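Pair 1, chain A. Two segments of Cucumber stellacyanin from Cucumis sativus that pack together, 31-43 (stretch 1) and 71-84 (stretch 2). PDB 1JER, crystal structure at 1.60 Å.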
# COMPACT_ATOMS: atom_id res chain seq x y z
N THR A 31 8.90 0.66 16.34
CA THR A 31 8.81 -0.83 16.31
C THR A 31 7.88 -1.17 15.12
O THR A 31 6.80 -0.53 15.04
CB THR A 31 8.18 -1.35 17.60
OG1 THR A 31 9.13 -1.18 18.64
CG2 THR A 31 7.84 -2.83 17.53
N PHE A 32 8.31 -2.01 14.22
CA PHE A 32 7.49 -2.27 13.01
C PHE A 32 6.91 -3.70 13.12
O PHE A 32 7.70 -4.61 13.33
CB PHE A 32 8.44 -2.24 11.78
CG PHE A 32 9.06 -0.86 11.61
CD1 PHE A 32 8.32 0.18 11.06
CD2 PHE A 32 10.36 -0.62 12.04
CE1 PHE A 32 8.89 1.44 10.93
CE2 PHE A 32 10.93 0.66 11.93
CZ PHE A 32 10.18 1.69 11.37
N ARG A 33 5.61 -3.84 12.96
CA ARG A 33 5.00 -5.19 13.09
C ARG A 33 4.32 -5.59 11.79
O ARG A 33 3.82 -4.71 11.05
CB ARG A 33 3.90 -5.10 14.17
CG ARG A 33 4.47 -4.78 15.55
CD ARG A 33 3.33 -4.75 16.58
NE ARG A 33 3.84 -4.40 17.91
CZ ARG A 33 4.42 -5.28 18.72
NH1 ARG A 33 4.80 -6.49 18.28
NH2 ARG A 33 4.61 -5.00 20.02
N VAL A 34 4.27 -6.89 11.54
CA VAL A 34 3.62 -7.41 10.31
C VAL A 34 2.23 -6.80 10.25
O VAL A 34 1.57 -6.68 11.27
CB VAL A 34 3.50 -8.96 10.42
CG1 VAL A 34 2.60 -9.48 9.32
CG2 VAL A 34 4.88 -9.58 10.30
N GLY A 35 1.81 -6.33 9.08
CA GLY A 35 0.49 -5.65 9.04
C GLY A 35 0.64 -4.15 8.97
O GLY A 35 -0.23 -3.42 8.48
N ASP A 36 1.76 -3.62 9.50
CA ASP A 36 1.89 -2.13 9.44
C ASP A 36 2.28 -1.80 7.97
O ASP A 36 2.64 -2.65 7.21
CB ASP A 36 3.19 -1.77 10.25
CG ASP A 36 2.92 -1.79 11.74
OD1 ASP A 36 1.77 -2.04 12.14
OD2 ASP A 36 3.88 -1.58 12.52
N SER A 37 2.23 -0.47 7.71
CA SER A 37 2.66 -0.06 6.35
C SER A 37 3.66 1.10 6.52
O SER A 37 3.73 1.72 7.57
CB SER A 37 1.38 0.54 5.65
OG SER A 37 0.47 -0.52 5.37
N LEU A 38 4.39 1.35 5.43
CA LEU A 38 5.39 2.45 5.45
C LEU A 38 4.90 3.42 4.31
O LEU A 38 4.69 2.92 3.23
CB LEU A 38 6.71 1.90 4.90
CG LEU A 38 7.58 1.06 5.80
CD1 LEU A 38 8.93 0.80 5.16
CD2 LEU A 38 7.73 1.74 7.17
N GLN A 39 4.75 4.66 4.69
CA GLN A 39 4.34 5.66 3.68
C GLN A 39 5.56 6.55 3.32
O GLN A 39 6.09 7.19 4.24
CB GLN A 39 3.23 6.55 4.23
CG GLN A 39 2.87 7.66 3.23
CD GLN A 39 1.52 8.26 3.52
OE1 GLN A 39 0.66 7.60 4.12
NE2 GLN A 39 1.32 9.50 3.10
N PHE A 40 5.90 6.58 2.05
CA PHE A 40 7.06 7.44 1.61
C PHE A 40 6.42 8.64 0.83
O PHE A 40 5.72 8.38 -0.12
CB PHE A 40 7.82 6.61 0.55
CG PHE A 40 8.61 5.45 1.16
CD1 PHE A 40 7.96 4.23 1.37
CD2 PHE A 40 9.94 5.56 1.46
CE1 PHE A 40 8.70 3.14 1.85
CE2 PHE A 40 10.67 4.49 1.98
CZ PHE A 40 10.01 3.28 2.20
N ASN A 41 6.66 9.83 1.34
CA ASN A 41 6.11 11.05 0.73
C ASN A 41 7.30 11.84 0.12
O ASN A 41 8.30 12.08 0.78
CB ASN A 41 5.56 11.96 1.87
CG ASN A 41 4.29 11.37 2.48
OD1 ASN A 41 3.47 10.77 1.85
ND2 ASN A 41 4.17 11.64 3.81
N PHE A 42 7.12 12.19 -1.15
CA PHE A 42 8.24 12.97 -1.78
C PHE A 42 7.61 13.71 -2.98
O PHE A 42 6.54 13.34 -3.45
CB PHE A 42 9.28 12.00 -2.26
CG PHE A 42 8.81 10.82 -3.06
CD1 PHE A 42 8.39 9.65 -2.43
CD2 PHE A 42 8.79 10.85 -4.46
CE1 PHE A 42 7.98 8.56 -3.18
CE2 PHE A 42 8.38 9.77 -5.20
CZ PHE A 42 7.95 8.60 -4.57
N PRO A 43 8.33 14.70 -3.48
CA PRO A 43 7.78 15.42 -4.68
C PRO A 43 7.79 14.49 -5.88
O PRO A 43 8.72 13.75 -6.17
CB PRO A 43 8.71 16.59 -4.85
CG PRO A 43 9.84 16.42 -3.95
CD PRO A 43 9.58 15.25 -3.02
N GLU A 71 7.64 4.15 -12.12
CA GLU A 71 6.68 4.93 -11.29
C GLU A 71 7.39 5.78 -10.23
O GLU A 71 8.11 5.26 -9.36
CB GLU A 71 5.69 3.99 -10.59
CG GLU A 71 6.33 2.69 -10.11
CD GLU A 71 5.37 1.84 -9.27
OE1 GLU A 71 4.74 2.36 -8.28
OE2 GLU A 71 5.19 0.60 -9.56
N ARG A 72 7.13 7.08 -10.33
CA ARG A 72 7.69 8.09 -9.41
C ARG A 72 6.56 8.89 -8.77
O ARG A 72 6.72 10.05 -8.44
CB ARG A 72 8.62 9.04 -10.18
CG ARG A 72 9.88 8.35 -10.69
CD ARG A 72 11.12 9.24 -10.64
NE ARG A 72 12.26 8.70 -11.39
CZ ARG A 72 13.24 9.45 -11.90
NH1 ARG A 72 13.24 10.78 -11.76
NH2 ARG A 72 14.29 8.95 -12.58
N THR A 73 5.38 8.25 -8.65
CA THR A 73 4.27 9.00 -8.03
C THR A 73 4.37 8.79 -6.50
O THR A 73 4.88 7.78 -6.04
CB THR A 73 2.91 8.41 -8.47
OG1 THR A 73 2.96 6.98 -8.28
CG2 THR A 73 2.76 8.64 -9.98
N SER A 74 3.91 9.77 -5.79
CA SER A 74 3.95 9.78 -4.32
C SER A 74 2.52 10.09 -3.86
O SER A 74 1.84 10.82 -4.60
CB SER A 74 4.91 10.88 -3.86
OG SER A 74 4.79 11.16 -2.44
N PRO A 75 2.10 9.59 -2.74
CA PRO A 75 2.90 8.76 -1.84
C PRO A 75 2.93 7.30 -2.27
O PRO A 75 1.99 6.84 -2.95
CB PRO A 75 2.03 8.80 -0.52
CG PRO A 75 0.64 8.90 -1.06
CD PRO A 75 0.74 9.87 -2.23
N VAL A 76 4.00 6.63 -1.87
CA VAL A 76 4.14 5.18 -2.11
C VAL A 76 3.93 4.52 -0.73
O VAL A 76 4.56 4.99 0.23
CB VAL A 76 5.55 4.83 -2.56
CG1 VAL A 76 5.75 3.30 -2.47
CG2 VAL A 76 5.71 5.27 -4.03
N ILE A 77 2.99 3.61 -0.65
CA ILE A 77 2.72 3.02 0.73
C ILE A 77 3.00 1.53 0.61
O ILE A 77 2.43 0.85 -0.26
CB ILE A 77 1.25 3.27 1.14
CG1 ILE A 77 1.02 4.79 1.43
CG2 ILE A 77 1.00 2.55 2.50
CD1 ILE A 77 -0.29 5.31 0.90
N GLU A 78 3.96 1.03 1.38
CA GLU A 78 4.35 -0.39 1.24
C GLU A 78 3.87 -1.15 2.49
O GLU A 78 4.07 -0.67 3.58
CB GLU A 78 5.92 -0.46 1.24
CG GLU A 78 6.47 0.17 -0.07
CD GLU A 78 6.40 -0.82 -1.22
OE1 GLU A 78 6.34 -2.05 -0.97
OE2 GLU A 78 6.45 -0.38 -2.40
N ARG A 79 3.26 -2.30 2.25
CA ARG A 79 2.77 -3.11 3.36
C ARG A 79 3.90 -4.00 3.88
O ARG A 79 4.67 -4.56 3.11
CB ARG A 79 1.58 -4.03 2.96
CG ARG A 79 0.77 -4.40 4.23
CD ARG A 79 -0.56 -5.07 3.90
NE ARG A 79 -1.65 -4.54 4.76
CZ ARG A 79 -2.04 -5.10 5.89
NH1 ARG A 79 -1.88 -6.42 6.05
NH2 ARG A 79 -2.61 -4.39 6.88
N LEU A 80 3.96 -4.13 5.21
CA LEU A 80 5.03 -5.02 5.76
C LEU A 80 4.34 -6.37 6.08
O LEU A 80 3.65 -6.50 7.07
CB LEU A 80 5.57 -4.35 7.03
CG LEU A 80 6.15 -2.93 6.77
CD1 LEU A 80 6.62 -2.28 8.05
CD2 LEU A 80 7.26 -2.99 5.76
N ASP A 81 4.53 -7.28 5.16
CA ASP A 81 3.90 -8.56 5.06
C ASP A 81 4.71 -9.71 5.67
O ASP A 81 4.12 -10.79 5.84
CB ASP A 81 3.95 -8.96 3.49
CG ASP A 81 2.87 -8.15 2.80
OD1 ASP A 81 1.81 -7.96 3.45
OD2 ASP A 81 3.11 -7.70 1.66
N GLU A 82 6.01 -9.57 5.79
CA GLU A 82 6.85 -10.69 6.23
C GLU A 82 7.76 -10.25 7.37
O GLU A 82 8.11 -9.06 7.47
CB GLU A 82 7.72 -11.16 5.05
CG GLU A 82 7.35 -10.54 3.73
CD GLU A 82 6.67 -11.46 2.75
OE1 GLU A 82 6.13 -12.51 3.16
OE2 GLU A 82 6.66 -11.12 1.54
N LEU A 83 8.14 -11.22 8.19
CA LEU A 83 9.05 -10.92 9.31
C LEU A 83 10.47 -10.65 8.80
O LEU A 83 10.88 -11.13 7.74
CB LEU A 83 9.14 -12.22 10.17
CG LEU A 83 7.80 -12.52 10.89
CD1 LEU A 83 7.99 -13.77 11.74
CD2 LEU A 83 7.40 -11.35 11.75
N GLY A 84 11.28 -10.02 9.62
CA GLY A 84 12.69 -9.90 9.32
C GLY A 84 13.03 -8.56 8.64
O GLY A 84 12.21 -7.63 8.67
O HOH W 1 -1.47 -2.08 3.65

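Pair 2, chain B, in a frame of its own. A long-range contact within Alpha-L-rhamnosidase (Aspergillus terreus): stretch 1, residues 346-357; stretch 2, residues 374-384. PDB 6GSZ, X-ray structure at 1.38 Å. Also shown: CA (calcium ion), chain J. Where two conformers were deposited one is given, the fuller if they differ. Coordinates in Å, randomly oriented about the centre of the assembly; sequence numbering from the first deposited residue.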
# COMPACT_ATOMS: atom_id res chain seq x y z
N GLY B 346 5.61 26.92 26.81
CA GLY B 346 5.85 28.26 26.37
C GLY B 346 4.71 29.19 26.75
O GLY B 346 3.73 28.75 27.34
N PRO B 347 4.82 30.48 26.40
CA PRO B 347 3.83 31.47 26.79
C PRO B 347 2.42 31.23 26.24
O PRO B 347 2.22 30.93 25.05
CB PRO B 347 4.40 32.77 26.20
CG PRO B 347 5.88 32.51 26.12
CD PRO B 347 5.93 31.09 25.63
N LYS B 348 1.43 31.41 27.13
CA LYS B 348 0.05 31.34 26.76
C LYS B 348 -0.23 32.27 25.57
O LYS B 348 0.06 33.47 25.61
CB LYS B 348 -0.83 31.74 27.95
CG LYS B 348 -2.33 31.61 27.71
CD LYS B 348 -3.15 31.87 28.98
CE LYS B 348 -4.63 31.71 28.70
NZ LYS B 348 -5.44 31.80 29.93
N GLY B 349 -0.83 31.71 24.50
CA GLY B 349 -1.24 32.45 23.31
C GLY B 349 -0.17 32.62 22.26
O GLY B 349 -0.44 33.16 21.19
N GLN B 350 1.06 32.15 22.54
CA GLN B 350 2.11 32.12 21.53
C GLN B 350 1.90 30.93 20.58
O GLN B 350 1.69 29.79 21.02
CB GLN B 350 3.48 32.02 22.19
CG GLN B 350 4.62 32.02 21.18
CD GLN B 350 5.91 32.43 21.82
OE1 GLN B 350 5.91 33.28 22.70
NE2 GLN B 350 7.02 31.85 21.36
N THR B 351 1.98 31.21 19.28
CA THR B 351 1.76 30.22 18.25
C THR B 351 3.09 29.80 17.61
O THR B 351 3.88 30.63 17.14
CB THR B 351 0.79 30.75 17.18
OG1 THR B 351 -0.40 31.19 17.83
CG2 THR B 351 0.46 29.73 16.11
N ILE B 352 3.29 28.48 17.54
CA ILE B 352 4.37 27.86 16.80
C ILE B 352 3.83 27.41 15.43
O ILE B 352 2.78 26.77 15.37
CB ILE B 352 4.93 26.65 17.55
CG1 ILE B 352 5.04 26.86 19.06
CG2 ILE B 352 6.25 26.22 16.94
CD1 ILE B 352 5.54 25.65 19.83
N ARG B 353 4.61 27.68 14.38
CA ARG B 353 4.26 27.26 13.03
C ARG B 353 5.31 26.27 12.52
O ARG B 353 6.53 26.48 12.74
CB ARG B 353 4.20 28.47 12.09
CG ARG B 353 3.70 28.14 10.69
CD ARG B 353 3.68 29.32 9.74
NE ARG B 353 5.04 29.77 9.45
CZ ARG B 353 5.34 30.86 8.78
NH1 ARG B 353 4.38 31.62 8.28
NH2 ARG B 353 6.61 31.18 8.57
N PHE B 354 4.81 25.22 11.85
CA PHE B 354 5.64 24.15 11.29
C PHE B 354 5.33 24.00 9.81
O PHE B 354 4.20 23.66 9.46
CB PHE B 354 5.34 22.83 12.01
CG PHE B 354 5.51 22.85 13.50
CD1 PHE B 354 6.73 22.62 14.09
CD2 PHE B 354 4.45 23.15 14.34
CE1 PHE B 354 6.88 22.63 15.46
CE2 PHE B 354 4.59 23.12 15.72
CZ PHE B 354 5.81 22.89 16.28
N VAL B 355 6.31 24.35 8.95
CA VAL B 355 6.12 24.27 7.51
C VAL B 355 6.96 23.10 7.00
O VAL B 355 8.21 23.13 7.12
CB VAL B 355 6.52 25.60 6.81
CG1 VAL B 355 6.41 25.50 5.31
CG2 VAL B 355 5.67 26.77 7.31
N HIS B 356 6.27 22.08 6.45
CA HIS B 356 6.94 20.81 6.12
C HIS B 356 7.26 20.73 4.62
O HIS B 356 6.38 20.95 3.80
CB HIS B 356 6.00 19.64 6.50
CG HIS B 356 5.53 19.63 7.93
ND1 HIS B 356 4.57 20.51 8.39
CD2 HIS B 356 5.85 18.84 8.99
CE1 HIS B 356 4.31 20.23 9.66
NE2 HIS B 356 5.10 19.25 10.07
N THR B 357 8.51 20.37 4.27
CA THR B 357 8.91 20.24 2.85
C THR B 357 9.78 19.00 2.65
O THR B 357 10.41 18.50 3.57
CB THR B 357 9.62 21.49 2.32
OG1 THR B 357 10.92 21.57 2.89
CG2 THR B 357 8.84 22.76 2.62
N LYS B 374 -0.72 23.60 1.84
CA LYS B 374 0.18 24.39 2.70
C LYS B 374 1.11 23.51 3.54
O LYS B 374 2.18 23.98 3.92
CB LYS B 374 -0.60 25.34 3.59
CG LYS B 374 -1.37 26.40 2.83
CD LYS B 374 -2.10 27.37 3.74
CE LYS B 374 -3.05 28.25 2.95
NZ LYS B 374 -3.91 29.03 3.87
N ALA B 375 0.68 22.29 3.90
CA ALA B 375 1.47 21.37 4.76
C ALA B 375 2.06 22.11 5.96
O ALA B 375 3.24 21.98 6.27
CB ALA B 375 2.56 20.65 3.96
N THR B 376 1.20 22.93 6.59
CA THR B 376 1.59 23.83 7.67
C THR B 376 0.68 23.61 8.88
O THR B 376 -0.54 23.72 8.74
CB THR B 376 1.56 25.28 7.20
OG1 THR B 376 2.51 25.46 6.15
CG2 THR B 376 1.85 26.28 8.30
N ASP B 377 1.31 23.32 10.02
CA ASP B 377 0.58 23.17 11.26
C ASP B 377 0.89 24.36 12.17
O ASP B 377 2.01 24.87 12.17
CB ASP B 377 0.93 21.86 11.94
CG ASP B 377 0.62 20.64 11.09
OD1 ASP B 377 -0.35 20.70 10.25
OD2 ASP B 377 1.35 19.64 11.27
N HIS B 378 -0.11 24.77 12.94
CA HIS B 378 0.03 25.83 13.93
C HIS B 378 -0.40 25.28 15.28
O HIS B 378 -1.50 24.73 15.37
CB HIS B 378 -0.85 27.04 13.60
CG HIS B 378 -0.43 27.82 12.40
ND1 HIS B 378 -0.78 27.47 11.13
CD2 HIS B 378 0.28 28.97 12.30
CE1 HIS B 378 -0.33 28.38 10.27
NE2 HIS B 378 0.34 29.31 10.97
N PHE B 379 0.43 25.51 16.30
CA PHE B 379 0.09 25.08 17.64
C PHE B 379 0.18 26.28 18.56
O PHE B 379 1.26 26.85 18.71
CB PHE B 379 1.04 23.97 18.12
CG PHE B 379 0.80 23.49 19.52
CD1 PHE B 379 -0.17 22.53 19.79
CD2 PHE B 379 1.48 24.06 20.57
CE1 PHE B 379 -0.43 22.12 21.08
CE2 PHE B 379 1.25 23.64 21.86
CZ PHE B 379 0.28 22.68 22.12
N THR B 380 -0.95 26.64 19.16
CA THR B 380 -0.95 27.75 20.12
C THR B 380 -0.84 27.18 21.54
O THR B 380 -1.68 26.33 21.98
CB THR B 380 -2.16 28.67 19.98
OG1 THR B 380 -2.15 29.19 18.65
CG2 THR B 380 -2.15 29.78 21.01
N LEU B 381 0.20 27.64 22.24
CA LEU B 381 0.57 27.19 23.59
C LEU B 381 -0.42 27.74 24.63
O LEU B 381 -1.07 28.78 24.42
CB LEU B 381 1.97 27.72 23.91
CG LEU B 381 3.09 27.11 23.07
CD1 LEU B 381 4.18 28.13 22.78
CD2 LEU B 381 3.65 25.89 23.75
N SER B 382 -0.51 27.04 25.76
CA SER B 382 -1.41 27.42 26.85
C SER B 382 -0.66 28.02 28.05
O SER B 382 -1.33 28.59 28.92
CB SER B 382 -2.21 26.25 27.33
OG SER B 382 -1.36 25.35 28.02
N GLY B 383 0.67 27.85 28.10
CA GLY B 383 1.59 28.17 29.25
C GLY B 383 1.27 27.42 30.52
O GLY B 383 1.76 27.83 31.61
N GLU B 384 0.43 26.38 30.40
CA GLU B 384 0.06 25.47 31.49
C GLU B 384 0.99 24.26 31.45
O GLU B 384 0.55 23.12 31.18
CB GLU B 384 -1.38 24.97 31.37
CG GLU B 384 -2.43 26.06 31.32
CD GLU B 384 -3.85 25.62 31.02
OE1 GLU B 384 -4.18 24.41 30.89
OE2 GLU B 384 -4.64 26.52 30.83
CA CA J . -6.29 25.15 29.94
O HOH W 2 3.46 17.89 11.99
O HOH W 3 4.75 23.31 3.50
O HOH W 4 -8.23 25.06 28.41
O HOH W 5 -7.00 22.95 30.53
O HOH W 6 -6.32 27.29 28.81
O HOH W 7 -5.08 24.34 28.11

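Both pairs are built on one template: a type II turn leading into a strand that runs antiparallel to a second strand, the axes 4.5 Å apart at closest and their directions 163° apart in pair 1, 162° in pair 2. Fourteen central residues superpose to 0.5 Å. The turn spans Arg33(A) to Asp36(A) in pair 1 and Pro347(B) to Gln350(B) in pair 2, and its third position is glycine in both, Gly35(A) matching Gly349(B), where phi is positive.

That glycine begins the backbone ladder. Gly35(A) N donates to Leu80(A) O at 2.7 Å, and Gly349(B) N to Leu381(B) O at 2.9 Å. The same leucine donates back, Leu80(A) N to Asp36(A) O at 2.8 Å and Leu381(B) N to Gln350(B) O at 2.9 Å. Reciprocal bonds then join Leu38(A) with Glu78(A) and Phe40(A) with Val76(A), as they join Ile352(B) with Phe379(B) and Phe354(B) with Asp377(B).

The leucine covers the most area in each pair and is the same residue in both. It points toward the turn-bearing stretch. Leu80(A) CD2 meets Leu38(A) CG at 4.1 Å; Leu381(B) CD1 meets Ile352(B) CG1 at 4.0 Å. Phe40(A) and Phe354(B), both m, also coincide, yet their cross-strand partners differ: Val76(A) offers an apolar neighbour, CB to Phe40(A) CB at 4.2 Å, where pair 2 has Asp377(B).

On the opposite face the chemistry changes. Ser37(A) and Arg79(A) are linked by a water that donates to Ser37(A) OG at 3.0 Å and accepts from Arg79(A) NE at 2.7 Å. The matched threonines need no mediator: Thr351(B) OG1 and Thr380(B) OG1 share a direct hydrogen bond of 2.8 Å. Two residues along, at the next pair on this face, Gln39(A) CG packs on Ile77(A) CG1 at 3.9 Å, whereas Arg353(B) CG lies over the His378(B) ring, 4.0 Å from its centroid.

The far end uses an aromatic ring twice. Phe42(A) receives Ser74(A) CB over its face, 3.7 Å from the ring centroid, while its backbone N donates to Ser74(A) OG at 2.9 Å. His356(B) instead brings its ring edge to Ala375(B) O, to which ND1 donates at 2.9 Å; its backbone N donates to the same Ala375(B) O at 3.0 Å. A water joins His356(B) NE2 at 2.9 Å to Asp377(B) OD2 at 2.8 Å, giving that buried aspartate a polar neighbour.

The rule is a fixed backbone ladder and leucine, with negotiable pairs between.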